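Local coordinates for aminopeptidase N family protein (Idiomarina loihiensis L2TR, PDB 4FGM) that is probably a zinc-dependent aminopeptidase of the M61 family, holding one zinc ion and, in this crystal, a maleic acid molecule beside it, at residues 236-241 with 280-285; 218-223 with 276-281. One frame throughout, in Å; residues are numbered along the deposited sequence.

Overall arrangement
Contacts 1 and 2 are both mostly buried, and they meet on one stretch of chain: the end of helix 262-277 and the loop that follows. Asn280 and Ile281 belong to both. On the other side, strands 222-230 and 235-238 belong to the same five-stranded mixed sheet, with 235-238 outermost. Contact 1 packs the loop against residues 236-241 and reaches the maleic acid pocket. It joins aliphatic chains, a carboxylate and a water. Contact 2 sets the helix end against residues 218-223, with the zinc ligand His277 turned away from the interface. Its chemistry is mainly aromatic. Among the places where they touch, Glu238 CB packs on His277 CB and Asn241 on Tyr223.

Contact 1: residues 236-241 with 280-285; sequences GLEHRN and NIKTLK. With MAE (maleic acid), chain B.
Lys282 lies with its aliphatic chain across the backbone of His239 and Arg240. Its CG is 3.6 Å from His239 C. The near-eclipsed chi2 (-24°) sets Lys282 CD 3.8 Å from Glu238 CG, and a further bend at chi3 turns CE toward Arg240 N. The Lys282 and Glu238 side chains pass each other at a slant. The charged end does not reach the carboxylate: Lys282 NZ is 6.0 Å from Glu238 OE2. It binds a water instead, at 3.1 Å from NZ, and that water donates to Glu238 O at 2.8 Å. Asp165 adds a long, weak ion pair to this amine. The same aspartate takes a hydrogen bond from His239 and a salt bridge from Arg240, which also pairs with Asp161.

Glu238 meets its neighbours through CG and through both carboxylate oxygens. CG sits between its own backbone N and carbonyl carbon (chi1 68°), and the chain bends at chi2. Ile281 crosses it at about a right angle, with CG2 3.6 Å from both Glu238 CG and Glu238 OE2. Glu238 OE1 faces the maleic acid, 3.3 Å from its O2. An alanine here, lacking CG and the carboxylate, would probably open a gap beside Ile281 CG2 and Lys282 CD and leave the maleic acid O2 without its carboxylate neighbour. Gly236, Leu237 and Glu238, on the outermost strand 235-238, line the maleic acid pocket next to the zinc site, an arrangement consistent with the edge strand beside the active-site cleft of gluzincin peptidases.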
ATOM      1  N   GLY A 236      -0.929  -0.691   4.629  1.00 42.09           N
ATOM      2  CA  GLY A 236       0.389  -0.641   5.228  1.00 44.00           C
ATOM      3  C   GLY A 236       1.173   0.538   4.691  1.00 46.54           C
ATOM      4  O   GLY A 236       0.918   1.010   3.584  1.00 52.29           O
ATOM      5  N   LEU A 237       2.112   1.031   5.489  1.00 48.05           N
ATOM      6  CA  LEU A 237       2.954   2.149   5.083  1.00 44.42           C
ATOM      7  C   LEU A 237       4.383   1.827   5.496  1.00 39.41           C
ATOM      8  O   LEU A 237       4.662   1.555   6.659  1.00 37.73           O
ATOM      9  CB  LEU A 237       2.491   3.458   5.737  1.00 41.14           C
ATOM     10  CG  LEU A 237       3.240   4.713   5.264  1.00 46.41           C
ATOM     11  CD1 LEU A 237       3.227   4.776   3.739  1.00 46.39           C
ATOM     12  CD2 LEU A 237       2.604   5.953   5.858  1.00 38.71           C
ATOM     13  N   GLU A 238       5.281   1.838   4.522  1.00 37.45           N
ATOM     14  CA  GLU A 238       6.680   1.527   4.757  1.00 35.88           C
ATOM     15  C   GLU A 238       7.433   2.643   5.462  1.00 41.57           C
ATOM     16  O   GLU A 238       7.073   3.815   5.359  1.00 44.19           O
ATOM     17  CB  GLU A 238       7.380   1.239   3.431  1.00 32.98           C
ATOM     18  CG  GLU A 238       7.519   2.458   2.538  1.00 33.10           C
ATOM     19  CD  GLU A 238       6.258   2.772   1.760  1.00 44.52           C
ATOM     20  OE1 GLU A 238       5.177   2.268   2.132  1.00 52.02           O
ATOM     21  OE2 GLU A 238       6.349   3.534   0.778  1.00 41.44           O
ATOM     22  N   HIS A 239       8.492   2.256   6.166  1.00 39.58           N
ATOM     23  CA  HIS A 239       9.354   3.196   6.875  1.00 37.73           C
ATOM     24  C   HIS A 239      10.762   2.599   6.919  1.00 38.88           C
ATOM     25  O   HIS A 239      10.936   1.390   6.702  1.00 37.88           O
ATOM     26  CB  HIS A 239       8.796   3.472   8.274  1.00 36.35           C
ATOM     27  CG  HIS A 239       7.484   4.188   8.250  1.00 38.77           C
ATOM     28  ND1 HIS A 239       7.359   5.494   7.823  1.00 38.54           N
ATOM     29  CD2 HIS A 239       6.227   3.759   8.517  1.00 36.01           C
ATOM     30  CE1 HIS A 239       6.082   5.838   7.826  1.00 35.74           C
ATOM     31  NE2 HIS A 239       5.375   4.803   8.243  1.00 34.36           N
ATOM     32  N   ARG A 240      11.763   3.441   7.178  1.00 41.75           N
ATOM     33  CA  ARG A 240      13.151   2.989   7.184  1.00 41.70           C
ATOM     34  C   ARG A 240      13.483   1.795   8.065  1.00 43.67           C
ATOM     35  O   ARG A 240      14.294   0.966   7.674  1.00 42.97           O
ATOM     36  CB  ARG A 240      14.093   4.156   7.491  1.00 33.85           C
ATOM     37  CG  ARG A 240      13.946   4.800   8.852  1.00 40.87           C
ATOM     38  CD  ARG A 240      14.694   6.118   8.863  1.00 38.73           C
ATOM     39  NE  ARG A 240      14.002   7.130   8.068  1.00 42.26           N
ATOM     40  CZ  ARG A 240      14.492   8.335   7.800  1.00 43.23           C
ATOM     41  NH1 ARG A 240      15.683   8.675   8.259  1.00 42.21           N
ATOM     42  NH2 ARG A 240      13.786   9.212   7.096  1.00 38.13           N
ATOM     43  N   ASN A 241      12.869   1.674   9.236  1.00 37.48           N
ATOM     44  CA  ASN A 241      13.175   0.517  10.073  1.00 36.73           C
ATOM     45  C   ASN A 241      11.924  -0.056  10.747  1.00 42.42           C
ATOM     46  O   ASN A 241      11.997  -0.750  11.768  1.00 46.24           O
ATOM     47  CB  ASN A 241      14.255   0.876  11.104  1.00 31.07           C
ATOM     48  CG  ASN A 241      13.736   1.763  12.232  1.00 41.99           C
ATOM     49  OD1 ASN A 241      12.734   2.466  12.078  1.00 44.18           O
ATOM     50  ND2 ASN A 241      14.434   1.737  13.376  1.00 37.46           N
ATOM     51  N   ASN A 280      13.629  -0.641  -1.351  1.00 50.95           N
ATOM     52  CA  ASN A 280      12.988   0.024  -2.468  1.00 52.28           C
ATOM     53  C   ASN A 280      11.986   1.084  -2.042  1.00 53.64           C
ATOM     54  O   ASN A 280      10.891   0.737  -1.566  1.00 61.44           O
ATOM     55  CB  ASN A 280      12.319  -1.064  -3.305  1.00 55.48           C
ATOM     56  CG  ASN A 280      12.084  -0.668  -4.753  1.00 56.49           C
ATOM     57  OD1 ASN A 280      12.646   0.306  -5.246  1.00 55.73           O
ATOM     58  ND2 ASN A 280      11.257  -1.461  -5.457  1.00 54.60           N
ATOM     59  N   ILE A 281      12.426   2.344  -2.114  1.00 54.25           N
ATOM     60  CA  ILE A 281      11.684   3.547  -1.732  1.00 47.74           C
ATOM     61  C   ILE A 281      12.095   4.260  -0.469  1.00 50.02           C
ATOM     62  O   ILE A 281      11.840   5.468  -0.342  1.00 52.13           O
ATOM     63  CB  ILE A 281      10.145   3.335  -1.686  1.00 48.72           C
ATOM     64  CG1 ILE A 281       9.443   4.674  -1.957  1.00 43.41           C
ATOM     65  CG2 ILE A 281       9.710   2.968  -0.280  1.00 44.87           C
ATOM     66  CD1 ILE A 281       9.873   5.320  -3.246  1.00 49.92           C
ATOM     67  N   LYS A 282      12.665   3.522   0.473  1.00 48.85           N
ATOM     68  CA  LYS A 282      13.081   4.168   1.702  1.00 49.57           C
ATOM     69  C   LYS A 282      14.533   4.603   1.566  1.00 46.78           C
ATOM     70  O   LYS A 282      14.899   5.673   2.071  1.00 47.48           O
ATOM     71  CB  LYS A 282      12.940   3.242   2.913  1.00 44.15           C
ATOM     72  CG  LYS A 282      11.508   3.170   3.454  1.00 44.50           C
ATOM     73  CD  LYS A 282      10.709   4.419   3.083  1.00 48.86           C
ATOM     74  CE  LYS A 282      10.865   5.470   4.138  1.00 45.16           C
ATOM     75  NZ  LYS A 282      10.599   6.796   3.537  1.00 49.25           N
ATOM     76  N   THR A 283      15.365   3.787   0.906  1.00 43.89           N
ATOM     77  CA  THR A 283      16.772   4.142   0.719  1.00 45.40           C
ATOM     78  C   THR A 283      17.024   4.385  -0.765  1.00 53.48           C
ATOM     79  O   THR A 283      17.564   5.425  -1.144  1.00 58.74           O
ATOM     80  CB  THR A 283      17.713   3.057   1.268  1.00 45.25           C
ATOM     81  OG1 THR A 283      17.209   1.756   0.935  1.00 48.33           O
ATOM     82  CG2 THR A 283      17.834   3.194   2.781  1.00 38.02           C
ATOM     83  N   LEU A 284      16.641   3.426  -1.603  1.00 50.80           N
ATOM     84  CA  LEU A 284      16.764   3.583  -3.051  1.00 48.04           C
ATOM     85  C   LEU A 284      15.465   4.331  -3.358  1.00 47.09           C
ATOM     86  O   LEU A 284      14.386   3.841  -3.031  1.00 45.72           O
ATOM     87  CB  LEU A 284      16.752   2.215  -3.750  1.00 47.99           C
ATOM     88  CG  LEU A 284      17.290   2.045  -5.182  1.00 51.45           C
ATOM     89  CD1 LEU A 284      16.285   1.242  -5.985  1.00 46.69           C
ATOM     90  CD2 LEU A 284      17.552   3.387  -5.848  1.00 53.37           C
ATOM     91  N   LYS A 285      15.552   5.515  -3.953  1.00 44.87           N
ATOM     92  CA  LYS A 285      14.348   6.285  -4.248  1.00 38.49           C
ATOM     93  C   LYS A 285      14.610   7.315  -5.337  1.00 43.27           C
ATOM     94  O   LYS A 285      15.761   7.570  -5.682  1.00 50.96           O
ATOM     95  CB  LYS A 285      13.864   6.994  -2.976  1.00 40.03           C
ATOM     96  CG  LYS A 285      14.690   8.214  -2.586  1.00 44.43           C
ATOM     97  CD  LYS A 285      14.260   8.792  -1.235  1.00 47.68           C
ATOM     98  CE  LYS A 285      14.754   7.918  -0.084  1.00 53.09           C
ATOM     99  NZ  LYS A 285      14.447   8.497   1.264  1.00 51.84           N
TER
HETATM  100  C1  MAE B 601       2.157   1.108  -0.541  1.00101.44           C
HETATM  101  O1  MAE B 601       2.351   1.755  -1.629  1.00105.83           O
HETATM  102  O2  MAE B 601       3.156   0.636   0.049  1.00 98.85           O
HETATM  103  C2  MAE B 601       0.770   1.011  -0.034  1.00101.18           C
HETATM  104  C3  MAE B 601      -0.033   1.917   0.520  1.00101.86           C
HETATM  105  C4  MAE B 601       0.279   3.319   0.773  1.00104.55           C
HETATM  106  O3  MAE B 601       1.367   3.883   0.544  1.00112.39           O
HETATM  107  O4  MAE B 601      -0.678   3.983   1.222  1.00 99.53           O
HETATM  108  O   HOH W   1       7.567   6.356   4.242  1.00 51.25           O

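Contact 2: residues 218-223 with 276-281; sequences APFQSY and FHSWNI. With ZN (zinc ion), chain C.
Pro219 sits on one face of the Trp279 indole. The two side chains cross at about a right angle, and Pro219 CD points a CH-pi contact at the five-membered ring, 3.6 Å from its centroid and 30° off the normal. CD is nearest to Trp279 NE1, at 3.2 Å. The N-H itself is used elsewhere, in a hydrogen bond to the carbonyl of Glu217. Phe220 meets the same indole differently. Its edge is directed to the face of the six-membered ring in an offset edge-to-face pair, centroids 5.7 Å apart and planes at 63°. Phe220 CZ comes within 4.1 Å of Trp279 CH2. Ala218 CB covers one face of the Phe220 ring near the rim, and Tyr223 CD2 lies over the centre of the other.

Ser278 lies beside the Phe220-Tyr223 pair. Its OG is 3.6 Å from Phe220 CE1 and 3.3 Å from Tyr223 CE2. A water in the plane of the Tyr223 ring lies 2.6 Å from Tyr223 OH and makes a weak bond to Ser278 OG. Phe215 stacks on Trp279 and Trp409 meets it edge-to-face, so the indole is held among aromatic groups from several elements.

His277 takes no part in this packing. Its ND1 gives an in-plane bond to Asn280 O, 2.8 Å long, while its NE2 binds zinc with His273 and Glu307. That bond, with the metal bond, would hold the ring's rotation, and it probably strengthens the imidazole as a zinc donor. The chemistry thus divides: apolar and aromatic packing joins residues 218-223 to the end of the helix, while away from that packing the carbonyl of Asn280 probably helps to orient the zinc ligand.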
ATOM      1  N   ALA A 218      21.428  -5.010   4.898  1.00 49.73           N
ATOM      2  CA  ALA A 218      20.211  -4.401   5.425  1.00 47.04           C
ATOM      3  C   ALA A 218      20.489  -2.940   5.766  1.00 47.00           C
ATOM      4  O   ALA A 218      21.503  -2.627   6.381  1.00 46.87           O
ATOM      5  CB  ALA A 218      19.749  -5.145   6.663  1.00 48.33           C
ATOM      6  N   PRO A 219      19.595  -2.024   5.367  1.00 52.80           N
ATOM      7  CA  PRO A 219      19.792  -0.597   5.654  1.00 51.65           C
ATOM      8  C   PRO A 219      19.386  -0.164   7.063  1.00 49.08           C
ATOM      9  O   PRO A 219      19.495   1.006   7.412  1.00 53.42           O
ATOM     10  CB  PRO A 219      18.953   0.085   4.577  1.00 51.41           C
ATOM     11  CG  PRO A 219      17.787  -0.848   4.450  1.00 46.82           C
ATOM     12  CD  PRO A 219      18.456  -2.221   4.451  1.00 53.32           C
ATOM     13  N   PHE A 220      18.921  -1.109   7.870  1.00 45.41           N
ATOM     14  CA  PHE A 220      18.497  -0.811   9.238  1.00 42.86           C
ATOM     15  C   PHE A 220      19.225  -1.719  10.230  1.00 44.87           C
ATOM     16  O   PHE A 220      19.835  -2.712   9.833  1.00 48.15           O
ATOM     17  CB  PHE A 220      16.979  -1.017   9.367  1.00 44.35           C
ATOM     18  CG  PHE A 220      16.481  -2.279   8.701  1.00 42.00           C
ATOM     19  CD1 PHE A 220      15.850  -2.225   7.461  1.00 39.94           C
ATOM     20  CD2 PHE A 220      16.659  -3.520   9.307  1.00 37.61           C
ATOM     21  CE1 PHE A 220      15.413  -3.392   6.824  1.00 42.98           C
ATOM     22  CE2 PHE A 220      16.231  -4.695   8.677  1.00 39.10           C
ATOM     23  CZ  PHE A 220      15.601  -4.629   7.435  1.00 42.18           C
ATOM     24  N   GLN A 221      19.165  -1.386  11.515  1.00 45.83           N
ATOM     25  CA  GLN A 221      19.820  -2.212  12.526  1.00 53.17           C
ATOM     26  C   GLN A 221      18.831  -3.080  13.294  1.00 51.22           C
ATOM     27  O   GLN A 221      19.222  -3.983  14.030  1.00 53.18           O
ATOM     28  CB  GLN A 221      20.613  -1.344  13.498  1.00 62.30           C
ATOM     29  CG  GLN A 221      21.826  -0.698  12.865  1.00 75.18           C
ATOM     30  CD  GLN A 221      22.574   0.182  13.837  1.00 87.70           C
ATOM     31  OE1 GLN A 221      23.519  -0.257  14.496  1.00 94.39           O
ATOM     32  NE2 GLN A 221      22.141   1.435  13.948  1.00 88.11           N
ATOM     33  N   SER A 222      17.548  -2.792  13.116  1.00 47.12           N
ATOM     34  CA  SER A 222      16.479  -3.549  13.756  1.00 45.36           C
ATOM     35  C   SER A 222      15.215  -3.186  12.987  1.00 44.66           C
ATOM     36  O   SER A 222      15.178  -2.155  12.314  1.00 41.93           O
ATOM     37  CB  SER A 222      16.337  -3.160  15.223  1.00 41.36           C
ATOM     38  OG  SER A 222      15.816  -1.854  15.345  1.00 46.72           O
ATOM     39  N   TYR A 223      14.187  -4.023  13.065  1.00 40.56           N
ATOM     40  CA  TYR A 223      12.967  -3.725  12.333  1.00 41.90           C
ATOM     41  C   TYR A 223      11.712  -4.162  13.084  1.00 41.96           C
ATOM     42  O   TYR A 223      11.693  -5.222  13.718  1.00 43.00           O
ATOM     43  CB  TYR A 223      13.035  -4.379  10.954  1.00 39.93           C
ATOM     44  CG  TYR A 223      11.940  -3.950  10.009  1.00 44.08           C
ATOM     45  CD1 TYR A 223      10.677  -4.541  10.055  1.00 38.99           C
ATOM     46  CD2 TYR A 223      12.169  -2.955   9.060  1.00 41.23           C
ATOM     47  CE1 TYR A 223       9.674  -4.157   9.178  1.00 36.87           C
ATOM     48  CE2 TYR A 223      11.168  -2.559   8.180  1.00 32.60           C
ATOM     49  CZ  TYR A 223       9.924  -3.170   8.242  1.00 38.13           C
ATOM     50  OH  TYR A 223       8.949  -2.822   7.335  1.00 44.79           O
ATOM     51  N   PHE A 276      10.261  -5.072   1.861  1.00 38.52           N
ATOM     52  CA  PHE A 276      11.005  -4.848   0.626  1.00 42.88           C
ATOM     53  C   PHE A 276      11.196  -3.350   0.397  1.00 45.53           C
ATOM     54  O   PHE A 276      12.250  -2.897  -0.078  1.00 45.46           O
ATOM     55  CB  PHE A 276      10.240  -5.428  -0.562  1.00 43.71           C
ATOM     56  CG  PHE A 276      11.058  -5.538  -1.819  1.00 45.32           C
ATOM     57  CD1 PHE A 276      11.968  -6.581  -1.980  1.00 42.39           C
ATOM     58  CD2 PHE A 276      10.947  -4.586  -2.828  1.00 45.87           C
ATOM     59  CE1 PHE A 276      12.750  -6.681  -3.128  1.00 45.51           C
ATOM     60  CE2 PHE A 276      11.726  -4.676  -3.987  1.00 49.18           C
ATOM     61  CZ  PHE A 276      12.633  -5.726  -4.134  1.00 47.40           C
ATOM     62  N   HIS A 277      10.162  -2.588   0.746  1.00 36.64           N
ATOM     63  CA  HIS A 277      10.180  -1.132   0.596  1.00 38.76           C
ATOM     64  C   HIS A 277      11.339  -0.516   1.395  1.00 43.91           C
ATOM     65  O   HIS A 277      11.765   0.618   1.109  1.00 36.52           O
ATOM     66  CB  HIS A 277       8.851  -0.514   1.059  1.00 40.31           C
ATOM     67  CG  HIS A 277       7.842  -0.352  -0.037  1.00 49.66           C
ATOM     68  ND1 HIS A 277       8.160   0.145  -1.287  1.00 53.22           N
ATOM     69  CD2 HIS A 277       6.506  -0.559  -0.050  1.00 50.55           C
ATOM     70  CE1 HIS A 277       7.066   0.241  -2.016  1.00 48.38           C
ATOM     71  NE2 HIS A 277       6.048  -0.180  -1.287  1.00 53.75           N
ATOM     72  N   SER A 278      11.834  -1.239   2.406  1.00 42.44           N
ATOM     73  CA  SER A 278      12.952  -0.728   3.208  1.00 46.29           C
ATOM     74  C   SER A 278      14.104  -0.389   2.269  1.00 47.06           C
ATOM     75  O   SER A 278      14.852   0.587   2.484  1.00 39.90           O
ATOM     76  CB  SER A 278      13.431  -1.780   4.201  1.00 45.26           C
ATOM     77  OG  SER A 278      12.533  -1.855   5.290  1.00 50.56           O
ATOM     78  N   TRP A 279      14.280  -1.225   1.250  1.00 45.20           N
ATOM     79  CA  TRP A 279      15.347  -0.988   0.293  1.00 47.07           C
ATOM     80  C   TRP A 279      14.761  -0.175  -0.848  1.00 50.83           C
ATOM     81  O   TRP A 279      15.312   0.859  -1.258  1.00 50.86           O
ATOM     82  CB  TRP A 279      15.861  -2.305  -0.271  1.00 46.03           C
ATOM     83  CG  TRP A 279      16.663  -3.099   0.685  1.00 50.46           C
ATOM     84  CD1 TRP A 279      18.028  -3.082   0.833  1.00 50.14           C
ATOM     85  CD2 TRP A 279      16.167  -4.058   1.617  1.00 49.13           C
ATOM     86  NE1 TRP A 279      18.412  -3.989   1.802  1.00 47.70           N
ATOM     87  CE2 TRP A 279      17.291  -4.604   2.296  1.00 45.46           C
ATOM     88  CE3 TRP A 279      14.882  -4.520   1.943  1.00 48.13           C
ATOM     89  CZ2 TRP A 279      17.167  -5.580   3.278  1.00 38.82           C
ATOM     90  CZ3 TRP A 279      14.752  -5.494   2.919  1.00 43.64           C
ATOM     91  CH2 TRP A 279      15.892  -6.021   3.577  1.00 40.86           C
ATOM     92  N   ASN A 280      13.629  -0.641  -1.351  1.00 50.95           N
ATOM     93  CA  ASN A 280      12.988   0.024  -2.468  1.00 52.28           C
ATOM     94  C   ASN A 280      11.986   1.084  -2.042  1.00 53.64           C
ATOM     95  O   ASN A 280      10.891   0.737  -1.566  1.00 61.44           O
ATOM     96  CB  ASN A 280      12.319  -1.064  -3.305  1.00 55.48           C
ATOM     97  CG  ASN A 280      12.084  -0.668  -4.753  1.00 56.49           C
ATOM     98  OD1 ASN A 280      12.646   0.306  -5.246  1.00 55.73           O
ATOM     99  ND2 ASN A 280      11.257  -1.461  -5.457  1.00 54.60           N
ATOM    100  N   ILE A 281      12.426   2.344  -2.114  1.00 54.25           N
ATOM    101  CA  ILE A 281      11.684   3.547  -1.732  1.00 47.74           C
ATOM    102  C   ILE A 281      12.095   4.260  -0.469  1.00 50.02           C
ATOM    103  O   ILE A 281      11.840   5.468  -0.342  1.00 52.13           O
ATOM    104  CB  ILE A 281      10.145   3.335  -1.686  1.00 48.72           C
ATOM    105  CG1 ILE A 281       9.443   4.674  -1.957  1.00 43.41           C
ATOM    106  CG2 ILE A 281       9.710   2.968  -0.280  1.00 44.87           C
ATOM    107  CD1 ILE A 281       9.873   5.320  -3.246  1.00 49.92           C
TER
HETATM  108 ZN    ZN C 602       4.125  -0.170  -1.829  1.00 53.85          ZN
HETATM  109  O   HOH W   2       9.284  -0.718   5.792  1.00 38.20           O